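Local coordinates for protein polyisoprenyl-teichoic acid--peptidoglycan teichoic acid transferase TagV (Bacillus subtilis, PDB 6UF3) that belongs to the LytR-CpsA-Psr family of bacterial cell-envelope proteins and is built round a mixed beta sheet packed between helices, at residues Val31-Pro35 and Leu253-Leu257; Asn169-Asp173 and Thr215-Ile219; Ser7-Ile13 and Ile88-Val94. All blocks are in the same frame, centred on the assembly; numbering follows the deposited sequence.

How distant parts of a chain build one mixed sheet and its helical cover is well illustrated here. From the N terminus, strand 6-13 comes first and then strand 25-34, its antiparallel neighbour. Contact 3 closes when the chain returns as strand 90-94 and pairs with 7-13 on the other edge. Since contact 1 opens at 31-35, before that closure, and ties strand 25-34 of the central sheet to the C-terminal helix 243-257, the two cross. They also touch, Val31 O lying 2.8 Å from Ile8 N in a probable hydrogen bond. Contact 2, which joins helix 158-177 to the loop before strand 220-222, opens after contact 3 has closed and falls within the span of contact 1.

Contact 1. Residues Val31-Pro35 and Leu253-Leu257; sequences VTLDP and LQEHL
A histidine on the C-terminal helix bridges the gap to the strand beneath it. Strand 31-34 is extended, and helix 253-257 runs over it with an axis approach of 8.3 Å and an angle of 33° between N-to-C directions; the nearest CA atoms are those of Asp34 and His256, 6.7 Å apart. Thr32 and Asp34 point toward the helix, while the CA-to-CB bond of Leu33 points away and its side chain touches Leu207 of helix 201-210, so the strand is sandwiched between helices, as in a layered alpha/beta fold. Along the helix, Leu253 comes first, its CD2 3.7 Å from Thr32 OG1. His256, chi1 t, brings its ring edge to Thr32: ND1 hydrogen-bonds Thr32 OG1 at 2.9 Å, CE1 lies 3.8 Å from Leu33 N, and NE2 is 3.4 Å from Asp34 CB and hydrogen-bonds Thr39. A water donates to both His256 O (2.8 Å) and Asp34 OD2 (2.7 Å); Asp34 OD2 also bonds Asn37. Leu257, one turn after Leu253, sets CD2 3.9 Å from Thr32 CB. The buried imidazole ties the C-terminal helix to two adjacent strands, 25-34 and 39-44, with a hydroxyl at each ring nitrogen.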
loop_
_atom_site.group_PDB
_atom_site.type_symbol
_atom_site.label_atom_id
_atom_site.label_comp_id
_atom_site.label_asym_id
_atom_site.label_seq_id
_atom_site.Cartn_x
_atom_site.Cartn_y
_atom_site.Cartn_z
ATOM N N VAL A 31 -2.928 5.875 2.137
ATOM C CA VAL A 31 -2.282 7.046 2.731
ATOM C C VAL A 31 -3.232 8.221 2.564
ATOM O O VAL A 31 -3.771 8.433 1.473
ATOM C CB VAL A 31 -0.922 7.340 2.070
ATOM C CG1 VAL A 31 -0.325 8.653 2.605
ATOM C CG2 VAL A 31 0.038 6.183 2.290
ATOM N N THR A 32 -3.462 8.974 3.640
ATOM C CA THR A 32 -4.215 10.217 3.545
ATOM C C THR A 32 -3.255 11.385 3.768
ATOM O O THR A 32 -2.312 11.281 4.554
ATOM C CB THR A 32 -5.396 10.267 4.531
ATOM O OG1 THR A 32 -4.939 10.035 5.867
ATOM C CG2 THR A 32 -6.423 9.180 4.192
ATOM N N LEU A 33 -3.474 12.471 3.043
ATOM C CA LEU A 33 -2.551 13.602 3.035
ATOM C C LEU A 33 -3.325 14.890 3.269
ATOM O O LEU A 33 -4.397 15.107 2.689
ATOM C CB LEU A 33 -1.778 13.676 1.702
ATOM C CG LEU A 33 -0.885 12.493 1.306
ATOM C CD1 LEU A 33 -1.661 11.462 0.466
ATOM C CD2 LEU A 33 0.329 12.965 0.536
ATOM N N ASP A 34 -2.778 15.745 4.140
ATOM C CA ASP A 34 -3.299 17.089 4.356
ATOM C C ASP A 34 -2.156 18.023 3.979
ATOM O O ASP A 34 -1.298 18.352 4.826
ATOM C CB ASP A 34 -3.759 17.281 5.800
ATOM C CG ASP A 34 -4.405 18.631 6.038
ATOM O OD1 ASP A 34 -4.491 19.442 5.091
ATOM O OD2 ASP A 34 -4.817 18.888 7.189
ATOM N N PRO A 35 -2.066 18.418 2.699
ATOM C CA PRO A 35 -0.897 19.194 2.253
ATOM C C PRO A 35 -0.813 20.578 2.856
ATOM O O PRO A 35 0.302 21.089 3.055
ATOM C CB PRO A 35 -1.076 19.261 0.728
ATOM C CG PRO A 35 -1.904 18.065 0.386
ATOM C CD PRO A 35 -2.858 17.910 1.560
ATOM N N LEU A 253 -9.621 9.070 9.712
ATOM C CA LEU A 253 -9.302 9.365 8.313
ATOM C C LEU A 253 -10.222 10.443 7.751
ATOM O O LEU A 253 -9.775 11.332 7.016
ATOM C CB LEU A 253 -9.399 8.090 7.473
ATOM C CG LEU A 253 -8.380 7.004 7.809
ATOM C CD1 LEU A 253 -8.559 5.787 6.930
ATOM C CD2 LEU A 253 -6.949 7.550 7.712
ATOM N N GLN A 254 -11.512 10.374 8.084
ATOM C CA GLN A 254 -12.464 11.402 7.676
ATOM C C GLN A 254 -12.053 12.777 8.177
ATOM O O GLN A 254 -12.081 13.758 7.422
ATOM C CB GLN A 254 -13.856 11.044 8.197
ATOM C CG GLN A 254 -14.472 9.888 7.449
ATOM C CD GLN A 254 -15.607 9.243 8.206
ATOM O OE1 GLN A 254 -15.970 9.668 9.316
ATOM N NE2 GLN A 254 -16.198 8.215 7.602
ATOM N N GLU A 255 -11.686 12.875 9.459
ATOM C CA GLU A 255 -11.249 14.159 9.997
ATOM C C GLU A 255 -9.995 14.643 9.288
ATOM O O GLU A 255 -9.878 15.834 8.970
ATOM C CB GLU A 255 -11.017 14.048 11.505
ATOM N N HIS A 256 -9.050 13.737 9.018
ATOM C CA HIS A 256 -7.832 14.157 8.334
ATOM C C HIS A 256 -8.150 14.691 6.944
ATOM O O HIS A 256 -7.544 15.668 6.492
ATOM C CB HIS A 256 -6.843 12.998 8.255
ATOM C CG HIS A 256 -5.464 13.415 7.842
ATOM N ND1 HIS A 256 -4.744 12.755 6.869
ATOM C CD2 HIS A 256 -4.682 14.439 8.258
ATOM C CE1 HIS A 256 -3.572 13.343 6.716
ATOM N NE2 HIS A 256 -3.510 14.369 7.546
ATOM N N LEU A 257 -9.129 14.089 6.270
ATOM C CA LEU A 257 -9.492 14.485 4.916
ATOM C C LEU A 257 -10.511 15.616 4.861
ATOM O O LEU A 257 -10.863 16.053 3.761
ATOM C CB LEU A 257 -10.039 13.273 4.145
ATOM C CG LEU A 257 -9.081 12.120 3.844
ATOM C CD1 LEU A 257 -9.852 10.901 3.314
ATOM C CD2 LEU A 257 -8.024 12.520 2.815
HETATM O O HOH W 1 -7.047 17.818 8.151
#

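Contact 2. Residues Asn169-Asp173 and Thr215-Ile219; sequences NALID and TSKKI
Ser216, Asp173 and Ile219 carry most of this junction between a helix and a loop. Residues 169-173 are alpha helix, with Asp173 N bonded to Asn169 O at 2.9 Å; residues 216-218 form a 3-10 turn, in which Lys218 N bonds Thr215 O at 2.9 Å and Ile219 N bonds Ser216 O at 3.1 Å. Two CA pairs, Asn169 with Ser216 and Asp173 with Thr215, each lie 5.5 Å apart, so the start of the turn sits against one helical turn. Ser216 (chi1 p) points toward the helix and meets Asp173 (chi1 m) twice: its backbone N donates to Asp173 OD1 at 2.6 Å, with an N-H...O angle of 145°, and its OG donates to Asp173 OD2 at 2.7 Å. Ser216 CB also packs 3.7 Å from Asn169 CB. Ile219, chi1 m, extends CD1 to 3.8 Å from Ile172 CD1 and 3.6 Å from Asn169 OD1; both isoleucines rest on Met42 of strand 39-44. The contact fastens helix 158-177 to the loop leading into strand 220-222, at an edge of the sheet. The amide and hydroxyl of Ser216 engage both carboxylate oxygens of Asp173, a two-point polar link holding the start of the turn against the helix.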
loop_
_atom_site.group_PDB
_atom_site.type_symbol
_atom_site.label_atom_id
_atom_site.label_comp_id
_atom_site.label_asym_id
_atom_site.label_seq_id
_atom_site.Cartn_x
_atom_site.Cartn_y
_atom_site.Cartn_z
ATOM N N ASN A 169 7.424 3.500 3.567
ATOM C CA ASN A 169 8.032 4.547 4.383
ATOM C C ASN A 169 9.403 4.922 3.845
ATOM O O ASN A 169 9.767 6.106 3.820
ATOM C CB ASN A 169 8.162 4.093 5.841
ATOM C CG ASN A 169 6.833 4.128 6.594
ATOM O OD1 ASN A 169 5.888 4.793 6.180
ATOM N ND2 ASN A 169 6.768 3.410 7.704
ATOM N N ALA A 170 10.183 3.925 3.414
ATOM C CA ALA A 170 11.515 4.223 2.890
ATOM C C ALA A 170 11.436 5.030 1.601
ATOM O O ALA A 170 12.242 5.945 1.377
ATOM C CB ALA A 170 12.288 2.921 2.674
ATOM N N LEU A 171 10.469 4.705 0.742
ATOM C CA LEU A 171 10.265 5.500 -0.469
ATOM C C LEU A 171 9.859 6.932 -0.131
ATOM O O LEU A 171 10.336 7.889 -0.754
ATOM C CB LEU A 171 9.206 4.832 -1.358
ATOM C CG LEU A 171 9.686 3.550 -2.047
ATOM C CD1 LEU A 171 8.529 2.735 -2.628
ATOM C CD2 LEU A 171 10.730 3.857 -3.126
ATOM N N ILE A 172 8.951 7.098 0.839
ATOM C CA ILE A 172 8.552 8.438 1.264
ATOM C C ILE A 172 9.753 9.215 1.779
ATOM O O ILE A 172 9.918 10.403 1.482
ATOM C CB ILE A 172 7.440 8.348 2.330
ATOM C CG1 ILE A 172 6.145 7.830 1.701
ATOM C CG2 ILE A 172 7.221 9.707 2.995
ATOM C CD1 ILE A 172 5.077 7.428 2.696
ATOM N N ASP A 173 10.604 8.565 2.575
ATOM C CA ASP A 173 11.774 9.247 3.118
ATOM C C ASP A 173 12.733 9.641 2.011
ATOM O O ASP A 173 13.303 10.742 2.031
ATOM C CB ASP A 173 12.473 8.357 4.149
ATOM C CG ASP A 173 11.701 8.278 5.448
ATOM O OD1 ASP A 173 10.948 9.231 5.703
ATOM O OD2 ASP A 173 11.833 7.282 6.191
ATOM N N THR A 215 9.394 13.365 7.066
ATOM C CA THR A 215 10.053 12.123 7.432
ATOM C C THR A 215 8.984 11.130 7.864
ATOM O O THR A 215 7.971 11.522 8.455
ATOM C CB THR A 215 11.094 12.353 8.539
ATOM O OG1 THR A 215 11.905 11.184 8.698
ATOM C CG2 THR A 215 10.419 12.697 9.863
ATOM N N SER A 216 9.195 9.848 7.535
ATOM C CA SER A 216 8.144 8.862 7.738
ATOM C C SER A 216 7.816 8.652 9.209
ATOM O O SER A 216 6.714 8.170 9.514
ATOM C CB SER A 216 8.522 7.527 7.081
ATOM O OG SER A 216 9.621 6.912 7.723
ATOM N N LYS A 217 8.726 9.005 10.123
ATOM C CA LYS A 217 8.385 8.926 11.541
ATOM C C LYS A 217 7.171 9.790 11.866
ATOM O O LYS A 217 6.412 9.471 12.787
ATOM C CB LYS A 217 9.578 9.335 12.409
ATOM C CG LYS A 217 9.302 9.271 13.916
ATOM C CD LYS A 217 10.565 9.427 14.737
ATOM C CE LYS A 217 10.239 9.651 16.214
ATOM N NZ LYS A 217 9.059 8.829 16.631
ATOM N N LYS A 218 6.951 10.864 11.105
ATOM C CA LYS A 218 5.850 11.771 11.397
ATOM C C LYS A 218 4.502 11.254 10.924
ATOM O O LYS A 218 3.475 11.833 11.298
ATOM C CB LYS A 218 6.118 13.140 10.776
ATOM C CG LYS A 218 7.223 13.904 11.513
ATOM C CD LYS A 218 7.614 15.162 10.776
ATOM C CE LYS A 218 8.706 15.916 11.528
ATOM N NZ LYS A 218 9.155 17.078 10.721
ATOM N N ILE A 219 4.482 10.192 10.122
ATOM C CA ILE A 219 3.220 9.636 9.644
ATOM C C ILE A 219 2.464 9.032 10.817
ATOM O O ILE A 219 3.042 8.322 11.650
ATOM C CB ILE A 219 3.467 8.582 8.556
ATOM C CG1 ILE A 219 4.187 9.210 7.370
ATOM C CG2 ILE A 219 2.128 7.961 8.115
ATOM C CD1 ILE A 219 4.749 8.190 6.369
#

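Contact 3. Residues Ser7-Ile13 and Ile88-Val94; sequences SILFMGI and IDKYVTV
On one face of this parallel strand pair, Phe10 CD2 packs 3.7 Å from Val92 CB, and Ile8 CG2 lies 4.1 Å from Val92 CG2. On the other, Met11 CE reaches Tyr91 CB at 3.7 Å and Thr93 OG1 at 3.3 Å, while Leu9 CB meets Ile88 CG2 at 3.8 Å. The axes of strands 7-13 and 90-94 approach to 4.5 Å at 16°, and the register pairs Ile8 with Lys90 and runs on, residue by residue, to Gly12 with Val94. Parallel neighbours demand a crossover: the long connection ends in helix 72-84, which lies on the Leu9 and Met11 face before the chain enters strand 90-94, part of the central sheet of this alpha/beta fold. The backbone bonds alternate in the parallel manner, Leu9 N to Lys90 O at 2.9 Å and Val92 N to Leu9 O at 2.9 Å, and the pattern runs on to Ile13 N and Val94 O. At the polar end, Ser7 N donates to Asp89 OD2 at 2.9 Å and Asp89 N to Ser7 OG at 3.1 Å; that hydroxyl also bonds Pro87 O, and Lys90 NZ leads away to Asn198 O and a salt bridge with Glu203.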
loop_
_atom_site.group_PDB
_atom_site.type_symbol
_atom_site.label_atom_id
_atom_site.label_comp_id
_atom_site.label_asym_id
_atom_site.label_seq_id
_atom_site.Cartn_x
_atom_site.Cartn_y
_atom_site.Cartn_z
ATOM N N SER A 7 -6.563 11.266 -0.652
ATOM C CA SER A 7 -6.081 9.943 -0.293
ATOM C C SER A 7 -5.496 9.217 -1.508
ATOM O O SER A 7 -5.840 9.513 -2.651
ATOM C CB SER A 7 -7.219 9.098 0.294
ATOM O OG SER A 7 -8.265 9.022 -0.675
ATOM N N ILE A 8 -4.599 8.270 -1.232
ATOM C CA ILE A 8 -3.998 7.389 -2.234
ATOM C C ILE A 8 -4.166 5.952 -1.760
ATOM O O ILE A 8 -3.876 5.638 -0.602
ATOM C CB ILE A 8 -2.502 7.677 -2.455
ATOM C CG1 ILE A 8 -2.236 9.164 -2.675
ATOM C CG2 ILE A 8 -1.982 6.846 -3.645
ATOM C CD1 ILE A 8 -0.748 9.496 -2.707
ATOM N N LEU A 9 -4.633 5.077 -2.651
ATOM C CA LEU A 9 -4.596 3.638 -2.407
ATOM C C LEU A 9 -3.457 3.036 -3.220
ATOM O O LEU A 9 -3.417 3.181 -4.450
ATOM C CB LEU A 9 -5.921 2.963 -2.784
ATOM C CG LEU A 9 -5.900 1.418 -2.757
ATOM C CD1 LEU A 9 -5.629 0.861 -1.351
ATOM C CD2 LEU A 9 -7.226 0.825 -3.311
ATOM N N PHE A 10 -2.550 2.352 -2.533
ATOM C CA PHE A 10 -1.452 1.617 -3.140
ATOM C C PHE A 10 -1.824 0.143 -3.179
ATOM O O PHE A 10 -2.118 -0.454 -2.141
ATOM C CB PHE A 10 -0.162 1.803 -2.335
ATOM C CG PHE A 10 0.385 3.206 -2.363
ATOM C CD1 PHE A 10 -0.029 4.144 -1.425
ATOM C CD2 PHE A 10 1.328 3.576 -3.311
ATOM C CE1 PHE A 10 0.479 5.438 -1.443
ATOM C CE2 PHE A 10 1.827 4.865 -3.341
ATOM C CZ PHE A 10 1.407 5.790 -2.397
ATOM N N MET A 11 -1.818 -0.433 -4.377
ATOM C CA MET A 11 -2.155 -1.833 -4.615
ATOM C C MET A 11 -0.915 -2.540 -5.143
ATOM O O MET A 11 -0.324 -2.105 -6.141
ATOM C CB MET A 11 -3.314 -1.949 -5.609
ATOM C CG MET A 11 -4.639 -1.459 -5.045
ATOM S SD MET A 11 -5.883 -1.145 -6.334
ATOM C CE MET A 11 -5.352 0.471 -6.915
ATOM N N GLY A 12 -0.497 -3.597 -4.451
ATOM C CA GLY A 12 0.535 -4.492 -4.937
ATOM C C GLY A 12 -0.094 -5.811 -5.369
ATOM O O GLY A 12 -0.838 -6.424 -4.604
ATOM N N ILE A 13 0.203 -6.213 -6.609
ATOM C CA ILE A 13 -0.370 -7.422 -7.194
ATOM C C ILE A 13 0.729 -8.238 -7.866
ATOM O O ILE A 13 1.844 -7.768 -8.086
ATOM C CB ILE A 13 -1.486 -7.102 -8.205
ATOM C CG1 ILE A 13 -0.898 -6.407 -9.428
ATOM C CG2 ILE A 13 -2.569 -6.235 -7.569
ATOM C CD1 ILE A 13 -1.912 -6.188 -10.516
ATOM N N ILE A 88 -11.398 7.605 -2.191
ATOM C CA ILE A 88 -10.042 7.263 -2.611
ATOM C C ILE A 88 -9.773 8.091 -3.864
ATOM O O ILE A 88 -10.268 7.788 -4.955
ATOM C CB ILE A 88 -9.865 5.758 -2.881
ATOM C CG1 ILE A 88 -9.921 4.936 -1.586
ATOM C CG2 ILE A 88 -8.554 5.490 -3.655
ATOM C CD1 ILE A 88 -8.867 5.321 -0.537
ATOM N N ASP A 89 -9.000 9.162 -3.719
ATOM C CA ASP A 89 -8.839 10.089 -4.832
ATOM C C ASP A 89 -7.846 9.578 -5.870
ATOM O O ASP A 89 -8.071 9.734 -7.077
ATOM C CB ASP A 89 -8.403 11.456 -4.287
ATOM C CG ASP A 89 -9.382 11.993 -3.256
ATOM O OD1 ASP A 89 -10.516 12.364 -3.640
ATOM O OD2 ASP A 89 -9.042 11.998 -2.058
ATOM N N LYS A 90 -6.739 8.990 -5.422
ATOM C CA LYS A 90 -5.659 8.559 -6.298
ATOM C C LYS A 90 -5.365 7.091 -6.050
ATOM O O LYS A 90 -5.573 6.577 -4.949
ATOM C CB LYS A 90 -4.360 9.379 -6.062
ATOM C CG LYS A 90 -4.514 10.854 -6.341
ATOM C CD LYS A 90 -4.796 11.093 -7.835
ATOM C CE LYS A 90 -4.679 12.568 -8.178
ATOM N NZ LYS A 90 -4.875 12.879 -9.627
ATOM N N TYR A 91 -4.860 6.419 -7.080
ATOM C CA TYR A 91 -4.465 5.026 -6.958
ATOM C C TYR A 91 -3.108 4.831 -7.615
ATOM O O TYR A 91 -2.736 5.537 -8.557
ATOM C CB TYR A 91 -5.505 4.056 -7.584
ATOM C CG TYR A 91 -5.750 4.299 -9.051
ATOM C CD1 TYR A 91 -4.959 3.697 -10.021
ATOM C CD2 TYR A 91 -6.763 5.150 -9.466
ATOM C CE1 TYR A 91 -5.174 3.937 -11.365
ATOM C CE2 TYR A 91 -6.988 5.387 -10.804
ATOM C CZ TYR A 91 -6.190 4.788 -11.742
ATOM O OH TYR A 91 -6.423 5.042 -13.068
ATOM N N VAL A 92 -2.372 3.864 -7.080
ATOM C CA VAL A 92 -1.106 3.402 -7.634
ATOM C C VAL A 92 -1.154 1.883 -7.601
ATOM O O VAL A 92 -1.331 1.301 -6.528
ATOM C CB VAL A 92 0.099 3.906 -6.823
ATOM C CG1 VAL A 92 1.391 3.278 -7.350
ATOM C CG2 VAL A 92 0.171 5.425 -6.855
ATOM N N THR A 93 -1.012 1.237 -8.753
ATOM C CA THR A 93 -0.947 -0.218 -8.815
ATOM C C THR A 93 0.434 -0.621 -9.309
ATOM O O THR A 93 0.964 -0.013 -10.245
ATOM C CB THR A 93 -2.011 -0.813 -9.751
ATOM O OG1 THR A 93 -3.305 -0.295 -9.424
ATOM C CG2 THR A 93 -2.048 -2.337 -9.624
ATOM N N VAL A 94 1.014 -1.646 -8.691
ATOM C CA VAL A 94 2.297 -2.159 -9.157
ATOM C C VAL A 94 2.290 -3.682 -9.088
ATOM O O VAL A 94 1.804 -4.265 -8.111
ATOM C CB VAL A 94 3.458 -1.528 -8.358
ATOM C CG1 VAL A 94 3.597 -2.111 -6.940
ATOM C CG2 VAL A 94 4.721 -1.617 -9.132
#